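PDB 2R7L: 5-formaminoimidazole-4-carboxamide-1-(beta)-D-ribofuranosyl 5'-monophosphate synthetase from Methanocaldococcus jannaschii, which catalyses the ATP- and formate-dependent formylation of AICAR to FAICAR, a folate-independent step in the de novo biosynthesis of purine nucleotides. Local coordinates for residues A[118-121]-A[122-126]; A[126-129]-A[130-134]; A[271-274]-A[275-279]. All coordinates share one frame; numbering follows the deposited sequence.

Contact 1: residues A[118-121]-A[122-126]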
loop_
_atom_site.group_PDB
_atom_site.type_symbol
_atom_site.label_atom_id
_atom_site.label_comp_id
_atom_site.label_asym_id
_atom_site.label_seq_id
_atom_site.Cartn_x
_atom_site.Cartn_y
_atom_site.Cartn_z
ATOM N N ILE A 118 -15.028 -22.247 27.813
ATOM C CA ILE A 118 -14.411 -21.212 28.632
ATOM C C ILE A 118 -15.225 -19.922 28.692
ATOM O O ILE A 118 -14.925 -19.027 29.476
ATOM C CB ILE A 118 -12.958 -20.931 28.196
ATOM C CG1 ILE A 118 -12.134 -20.446 29.385
ATOM C CG2 ILE A 118 -12.912 -19.953 27.025
ATOM C CD1 ILE A 118 -10.708 -20.137 29.050
ATOM N N LEU A 119 -16.274 -19.835 27.887
ATOM C CA LEU A 119 -17.132 -18.665 27.910
ATOM C C LEU A 119 -17.876 -18.578 29.242
ATOM O O LEU A 119 -18.367 -17.515 29.628
ATOM C CB LEU A 119 -18.125 -18.695 26.742
ATOM C CG LEU A 119 -17.542 -18.647 25.319
ATOM C CD1 LEU A 119 -18.657 -18.608 24.285
ATOM C CD2 LEU A 119 -16.605 -17.463 25.138
ATOM N N ARG A 120 -17.951 -19.705 29.937
ATOM C CA ARG A 120 -18.649 -19.773 31.209
ATOM C C ARG A 120 -17.755 -19.239 32.320
ATOM O O ARG A 120 -18.232 -18.678 33.300
ATOM C CB ARG A 120 -19.077 -21.209 31.505
ATOM C CG ARG A 120 -20.339 -21.288 32.326
ATOM C CD ARG A 120 -20.779 -22.712 32.544
ATOM N NE ARG A 120 -21.867 -23.138 31.663
ATOM C CZ ARG A 120 -23.021 -22.495 31.515
ATOM N NH1 ARG A 120 -23.950 -22.986 30.707
ATOM N NH2 ARG A 120 -23.248 -21.357 32.158
ATOM N N TRP A 121 -16.450 -19.401 32.149
ATOM C CA TRP A 121 -15.489 -18.887 33.111
ATOM C C TRP A 121 -15.341 -17.363 33.064
ATOM O O TRP A 121 -14.670 -16.775 33.912
ATOM C CB TRP A 121 -14.138 -19.564 32.910
ATOM C CG TRP A 121 -14.115 -20.971 33.416
ATOM C CD1 TRP A 121 -14.901 -22.011 32.998
ATOM C CD2 TRP A 121 -13.268 -21.496 34.444
ATOM N NE1 TRP A 121 -14.589 -23.150 33.703
ATOM C CE2 TRP A 121 -13.591 -22.859 34.597
ATOM C CE3 TRP A 121 -12.266 -20.943 35.250
ATOM C CZ2 TRP A 121 -12.948 -23.677 35.523
ATOM C CZ3 TRP A 121 -11.625 -21.756 36.167
ATOM C CH2 TRP A 121 -11.968 -23.108 36.296
ATOM N N GLU A 122 -15.970 -16.729 32.078
ATOM C CA GLU A 122 -15.933 -15.269 31.974
ATOM C C GLU A 122 -17.232 -14.680 32.499
ATOM O O GLU A 122 -17.326 -13.486 32.757
ATOM C CB GLU A 122 -15.704 -14.816 30.524
ATOM C CG GLU A 122 -16.929 -14.973 29.620
ATOM C CD GLU A 122 -16.815 -14.227 28.296
ATOM O OE1 GLU A 122 -17.788 -14.272 27.511
ATOM O OE2 GLU A 122 -15.763 -13.596 28.039
ATOM N N SER A 123 -18.237 -15.532 32.654
ATOM C CA SER A 123 -19.553 -15.088 33.084
ATOM C C SER A 123 -19.681 -15.140 34.599
ATOM O O SER A 123 -20.425 -14.363 35.189
ATOM C CB SER A 123 -20.636 -15.964 32.456
ATOM O OG SER A 123 -20.494 -17.310 32.883
ATOM N N GLU A 124 -18.953 -16.062 35.220
ATOM C CA GLU A 124 -19.063 -16.288 36.652
ATOM C C GLU A 124 -17.865 -15.731 37.401
ATOM O O GLU A 124 -16.723 -16.128 37.160
ATOM C CB GLU A 124 -19.243 -17.781 36.944
ATOM C CG GLU A 124 -20.537 -18.353 36.378
ATOM C CD GLU A 124 -20.557 -19.870 36.364
ATOM O OE1 GLU A 124 -21.478 -20.448 35.741
ATOM O OE2 GLU A 124 -19.654 -20.484 36.971
ATOM N N ARG A 125 -18.150 -14.816 38.321
ATOM C CA ARG A 125 -17.129 -14.107 39.086
ATOM C C ARG A 125 -16.175 -15.037 39.841
ATOM O O ARG A 125 -14.981 -14.752 39.962
ATOM C CB ARG A 125 -17.806 -13.132 40.054
ATOM C CG ARG A 125 -16.864 -12.149 40.728
ATOM C CD ARG A 125 -17.620 -11.185 41.638
ATOM N NE ARG A 125 -18.482 -10.256 40.903
ATOM C CZ ARG A 125 -18.057 -9.153 40.286
ATOM N NH1 ARG A 125 -16.766 -8.833 40.293
ATOM N NH2 ARG A 125 -18.924 -8.370 39.652
ATOM N N SER A 126 -16.706 -16.151 40.340
ATOM C CA SER A 126 -15.913 -17.134 41.083
ATOM C C SER A 126 -14.911 -17.884 40.204
ATOM O O SER A 126 -13.757 -18.091 40.596
ATOM C CB SER A 126 -16.835 -18.129 41.792
ATOM O OG SER A 126 -18.034 -18.321 41.055
#
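The guanidinium of Arg120 and the carboxylate of Glu124, four residues apart round the turn, have planes inclined by 32°, the acid standing obliquely. The Trp121 indole turns away from 122-126 onto Leu127 and Leu131 of helix 125-135. Glu124 OE1 touches the aliphatic stem of Arg120, 3.7 Å from Arg120 CG. Arg120 NH2 is 4.1 Å from Glu124 OE1, an attraction without a salt bridge; NH1 pairs with Asp102. The carbonyl of Arg120 is gripped from one face: Ser123 N stands above its plane, 3.2 Å from Arg120 O, and Ser123 OG, tilted 28° from it, donates to Arg120 O over 2.7 Å. A small hydroxyl suits this turn, since chi1 of 62° sets OG facing back to the acceptor. Glu124 N adds a weak bond there. Glu122 lies alongside Leu119, CG 2.9 Å from Leu119 O, and its extended chain carries the carboxylate to Arg314 and Ala313 N. With an alanine at Glu122 the carboxylate is gone, which would probably leave Arg314 without this acidic partner and the Ala313 amide without this acceptor. The turn into the helix, with Glu124 at the N-cap position, thus rests on one multiply bonded carbonyl and charges paired outside it.

Contact 2: residues A[126-129]-A[130-134]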
loop_
_atom_site.group_PDB
_atom_site.type_symbol
_atom_site.label_atom_id
_atom_site.label_comp_id
_atom_site.label_asym_id
_atom_site.label_seq_id
_atom_site.Cartn_x
_atom_site.Cartn_y
_atom_site.Cartn_z
ATOM N N SER A 126 -16.706 -16.151 40.340
ATOM C CA SER A 126 -15.913 -17.134 41.083
ATOM C C SER A 126 -14.911 -17.884 40.204
ATOM O O SER A 126 -13.757 -18.091 40.596
ATOM C CB SER A 126 -16.835 -18.129 41.792
ATOM O OG SER A 126 -18.034 -18.321 41.055
ATOM N N LEU A 127 -15.356 -18.293 39.016
ATOM C CA LEU A 127 -14.477 -18.959 38.046
ATOM C C LEU A 127 -13.369 -18.022 37.571
ATOM O O LEU A 127 -12.188 -18.390 37.530
ATOM C CB LEU A 127 -15.291 -19.457 36.853
ATOM C CG LEU A 127 -16.321 -20.543 37.164
ATOM C CD1 LEU A 127 -17.115 -20.886 35.924
ATOM C CD2 LEU A 127 -15.626 -21.781 37.725
ATOM N N GLU A 128 -13.763 -16.800 37.230
ATOM C CA GLU A 128 -12.835 -15.774 36.774
ATOM C C GLU A 128 -11.749 -15.513 37.818
ATOM O O GLU A 128 -10.550 -15.506 37.499
ATOM C CB GLU A 128 -13.612 -14.489 36.488
ATOM C CG GLU A 128 -13.100 -13.705 35.309
ATOM C CD GLU A 128 -13.887 -12.433 35.080
ATOM O OE1 GLU A 128 -13.682 -11.462 35.838
ATOM O OE2 GLU A 128 -14.703 -12.400 34.136
ATOM N N GLY A 129 -12.171 -15.309 39.068
ATOM C CA GLY A 129 -11.234 -15.053 40.159
ATOM C C GLY A 129 -10.353 -16.252 40.435
ATOM O O GLY A 129 -9.167 -16.112 40.742
ATOM N N LYS A 130 -10.938 -17.440 40.324
ATOM C CA LYS A 130 -10.190 -18.687 40.455
ATOM C C LYS A 130 -9.081 -18.722 39.411
ATOM O O LYS A 130 -7.911 -18.945 39.732
ATOM C CB LYS A 130 -11.134 -19.881 40.276
ATOM C CG LYS A 130 -10.473 -21.248 40.377
ATOM C CD LYS A 130 -11.531 -22.349 40.420
ATOM C CE LYS A 130 -10.908 -23.736 40.363
ATOM N NZ LYS A 130 -9.841 -23.925 41.389
ATOM N N LEU A 131 -9.460 -18.479 38.161
ATOM C CA LEU A 131 -8.509 -18.461 37.051
ATOM C C LEU A 131 -7.373 -17.456 37.270
ATOM O O LEU A 131 -6.191 -17.808 37.193
ATOM C CB LEU A 131 -9.249 -18.165 35.742
ATOM C CG LEU A 131 -8.457 -18.073 34.432
ATOM C CD1 LEU A 131 -7.455 -19.218 34.273
ATOM C CD2 LEU A 131 -9.432 -18.042 33.272
ATOM N N LEU A 132 -7.739 -16.208 37.553
ATOM C CA LEU A 132 -6.759 -15.130 37.705
ATOM C C LEU A 132 -5.875 -15.324 38.916
ATOM O O LEU A 132 -4.673 -15.046 38.875
ATOM C CB LEU A 132 -7.472 -13.781 37.807
ATOM C CG LEU A 132 -8.285 -13.365 36.580
ATOM C CD1 LEU A 132 -9.254 -12.247 36.935
ATOM C CD2 LEU A 132 -7.367 -12.954 35.421
ATOM N N ARG A 133 -6.482 -15.792 40.004
ATOM C CA ARG A 133 -5.754 -16.086 41.231
ATOM C C ARG A 133 -4.776 -17.222 40.993
ATOM O O ARG A 133 -3.597 -17.122 41.335
ATOM C CB ARG A 133 -6.733 -16.436 42.362
ATOM C CG ARG A 133 -6.106 -17.179 43.544
ATOM C CD ARG A 133 -7.061 -17.277 44.736
ATOM N NE ARG A 133 -8.390 -17.774 44.374
ATOM C CZ ARG A 133 -8.712 -19.062 44.294
ATOM N NH1 ARG A 133 -7.796 -19.996 44.542
ATOM N NH2 ARG A 133 -9.949 -19.418 43.960
ATOM N N GLU A 134 -5.264 -18.301 40.389
ATOM C CA GLU A 134 -4.421 -19.465 40.112
ATOM C C GLU A 134 -3.349 -19.194 39.057
ATOM O O GLU A 134 -2.245 -19.737 39.131
ATOM C CB GLU A 134 -5.272 -20.663 39.709
ATOM C CG GLU A 134 -6.129 -21.201 40.836
ATOM C CD GLU A 134 -6.538 -22.634 40.605
ATOM O OE1 GLU A 134 -5.646 -23.465 40.312
ATOM O OE2 GLU A 134 -7.747 -22.928 40.717
#
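Leu131 N meets Leu127 O at 2.8 Å, and the same i to i+4 step joins Lys130 to Ser126, Leu132 to Glu128 and Arg133 to Gly129, so four consecutive backbone hydrogen bonds make this a regular alpha-helical stretch.

Apart from these bonds, the side chains mostly rest CB or CG against carbonyl oxygens of the previous turn. Leu132 is the clearest case: with CG anti to its carbonyl carbon and beside its N (chi1 -63°), the branch folds back until CG is 3.2 Å from Glu128 O, and its CD1 runs 4.4 Å from Glu128 CG. Arg133 CB sits close against the last carbonyl, 2.9 Å from Gly129 O, and the bend at chi3 (50°) brings Arg133 NE back to 4.1 Å from the same Gly129 O, the guanidinium standing obliquely to it; the residue is exposed.

Charge appears one turn further on, where Lys130, its chain extended until a final bend at chi4, forms a salt bridge with Glu134. The modelled 2.4 Å from Lys130 NZ to Glu134 OE2 is very short, so the exact length is doubtful.

Residue types follow the helix faces. Lys130 and Arg133 take the outer side, while Leu131 packs on Leu278 and Ala282 of helix 268-285, Leu132 on Val308 and Met311 of strand 306-312, and Glu128 lies close to Glu310, a predicted magnesium ligand on that strand.

Contact 3: residues A[271-274]-A[275-279]; sequences VFEM and GDKLV
Lys277 reaches back over the preceding turn to Glu273, and almost every atom of its chain meets that residue. CB lies 3.5 Å from Glu273 O, the carbonyl that also accepts the Lys277 backbone N-H. Because CG is anti to the carbonyl carbon (chi1 -71°), the chain turns back along the helix and CG comes to 3.2 Å from Glu273 O. CD lies 3.8 Å from Glu273 O and 4.0 Å from Glu273 OE2, and CE makes the closest side-chain approach, 3.3 Å from Glu273 OE2. The ammonium overshoots: Lys277 NZ is 4.5 Å from Glu273 OE2, too far for a salt bridge, so the acid rests against methylenes and attracts the charge only at a distance. Glu273 meets the lysine by bending at chi2 (70°), so that the two chains cross.

The helix, 268-285, lies against the five-stranded antiparallel sheet of the ATP-grasp fold. Met274 and Leu278, long and flexible or branched, fill the buried side against Leu296, while the Val271 carbonyl accepts both Gly275 N and the hydroxyl of Tyr211 from the sheet.

On another flank Asp276 places its CG 3.4 Å from Phe272 O, which also accepts the Asp276 N-H. A short acid fits here because its carboxylate stays near the backbone and yet forms a salt bridge from OD2 to Arg57 of the second subunit. One water donates to Asp276 OD2 at 2.6 Å and, weakly, to Glu273 OE1, linking two like-charged groups, and Phe272 packs on Val53 of that subunit.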
loop_
_atom_site.group_PDB
_atom_site.type_symbol
_atom_site.label_atom_id
_atom_site.label_comp_id
_atom_site.label_asym_id
_atom_site.label_seq_id
_atom_site.Cartn_x
_atom_site.Cartn_y
_atom_site.Cartn_z
ATOM N N VAL A 271 3.214 -7.060 30.943
ATOM C CA VAL A 271 2.023 -7.258 30.114
ATOM C C VAL A 271 2.024 -8.647 29.477
ATOM O O VAL A 271 1.023 -9.373 29.537
ATOM C CB VAL A 271 1.928 -6.190 29.000
ATOM C CG1 VAL A 271 0.859 -6.564 27.989
ATOM C CG2 VAL A 271 1.670 -4.796 29.597
ATOM N N PHE A 272 3.152 -9.019 28.881
ATOM C CA PHE A 272 3.266 -10.316 28.207
ATOM C C PHE A 272 3.225 -11.471 29.207
ATOM O O PHE A 272 2.529 -12.468 28.985
ATOM C CB PHE A 272 4.535 -10.378 27.348
ATOM C CG PHE A 272 4.358 -9.819 25.957
ATOM C CD1 PHE A 272 4.848 -8.564 25.630
ATOM C CD2 PHE A 272 3.694 -10.549 24.981
ATOM C CE1 PHE A 272 4.682 -8.044 24.350
ATOM C CE2 PHE A 272 3.519 -10.036 23.703
ATOM C CZ PHE A 272 4.019 -8.786 23.386
ATOM N N GLU A 273 3.958 -11.329 30.313
ATOM C CA GLU A 273 3.961 -12.355 31.370
ATOM C C GLU A 273 2.551 -12.650 31.883
ATOM O O GLU A 273 2.202 -13.801 32.136
ATOM C CB GLU A 273 4.875 -11.946 32.529
ATOM C CG GLU A 273 5.016 -12.994 33.624
ATOM C CD GLU A 273 5.816 -14.210 33.181
ATOM O OE1 GLU A 273 6.855 -14.029 32.509
ATOM O OE2 GLU A 273 5.414 -15.347 33.508
ATOM N N MET A 274 1.740 -11.605 32.027
ATOM C CA MET A 274 0.364 -11.764 32.478
ATOM C C MET A 274 -0.431 -12.587 31.491
ATOM O O MET A 274 -1.216 -13.465 31.874
ATOM C CB MET A 274 -0.311 -10.400 32.656
ATOM C CG MET A 274 0.248 -9.564 33.793
ATOM S SD MET A 274 -0.334 -7.858 33.707
ATOM C CE MET A 274 -2.088 -8.069 33.980
ATOM N N GLY A 275 -0.252 -12.283 30.211
ATOM C CA GLY A 275 -0.902 -13.053 29.150
ATOM C C GLY A 275 -0.414 -14.494 29.138
ATOM O O GLY A 275 -1.206 -15.426 29.039
ATOM N N ASP A 276 0.893 -14.679 29.268
ATOM C CA ASP A 276 1.459 -16.028 29.267
ATOM C C ASP A 276 0.898 -16.867 30.415
ATOM O O ASP A 276 0.522 -18.023 30.216
ATOM C CB ASP A 276 2.990 -15.971 29.320
ATOM C CG ASP A 276 3.606 -15.512 28.001
ATOM O OD1 ASP A 276 2.860 -15.423 27.004
ATOM O OD2 ASP A 276 4.829 -15.248 27.958
ATOM N N LYS A 277 0.816 -16.273 31.607
ATOM C CA LYS A 277 0.325 -16.983 32.792
ATOM C C LYS A 277 -1.146 -17.343 32.691
ATOM O O LYS A 277 -1.534 -18.469 32.992
ATOM C CB LYS A 277 0.560 -16.157 34.059
ATOM C CG LYS A 277 2.006 -16.045 34.477
ATOM C CD LYS A 277 2.113 -15.177 35.719
ATOM C CE LYS A 277 3.527 -15.125 36.252
ATOM N NZ LYS A 277 3.590 -14.257 37.456
ATOM N N LEU A 278 -1.970 -16.388 32.278
ATOM C CA LEU A 278 -3.397 -16.657 32.112
ATOM C C LEU A 278 -3.622 -17.827 31.166
ATOM O O LEU A 278 -4.487 -18.675 31.398
ATOM C CB LEU A 278 -4.134 -15.416 31.593
ATOM C CG LEU A 278 -5.640 -15.611 31.391
ATOM C CD1 LEU A 278 -6.331 -15.870 32.727
ATOM C CD2 LEU A 278 -6.269 -14.420 30.706
ATOM N N VAL A 279 -2.832 -17.864 30.098
ATOM C CA VAL A 279 -2.950 -18.894 29.070
ATOM C C VAL A 279 -2.501 -20.268 29.575
ATOM O O VAL A 279 -3.188 -21.265 29.365
ATOM C CB VAL A 279 -2.182 -18.475 27.784
ATOM C CG1 VAL A 279 -1.640 -19.687 27.028
ATOM C CG2 VAL A 279 -3.084 -17.618 26.900
HETATM O O HOH W 1 6.478 -13.695 29.244
#

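In the fold
Contacts 1 and 2 run on from each other through Ser126: the turn of contact 1 leads into helix 125-135, and its Trp121 packs back on that helix, with CE3 3.4 Å from Leu127 O. Contact 2 in turn meets contact 3 through leucines, Leu131 CG lying 3.5 Å from Leu278 CD1, whereas contacts 1 and 3 stay about 7 Å apart at their nearest atoms. Contact 3 is the most buried, a helix set between sheet and second subunit; the other two are partly buried. Their chemistry follows: irregular hydrogen bonding to one carbonyl in the turn, regular backbone bonds in both helices, and intersubunit charge pairing in 271-279 alone.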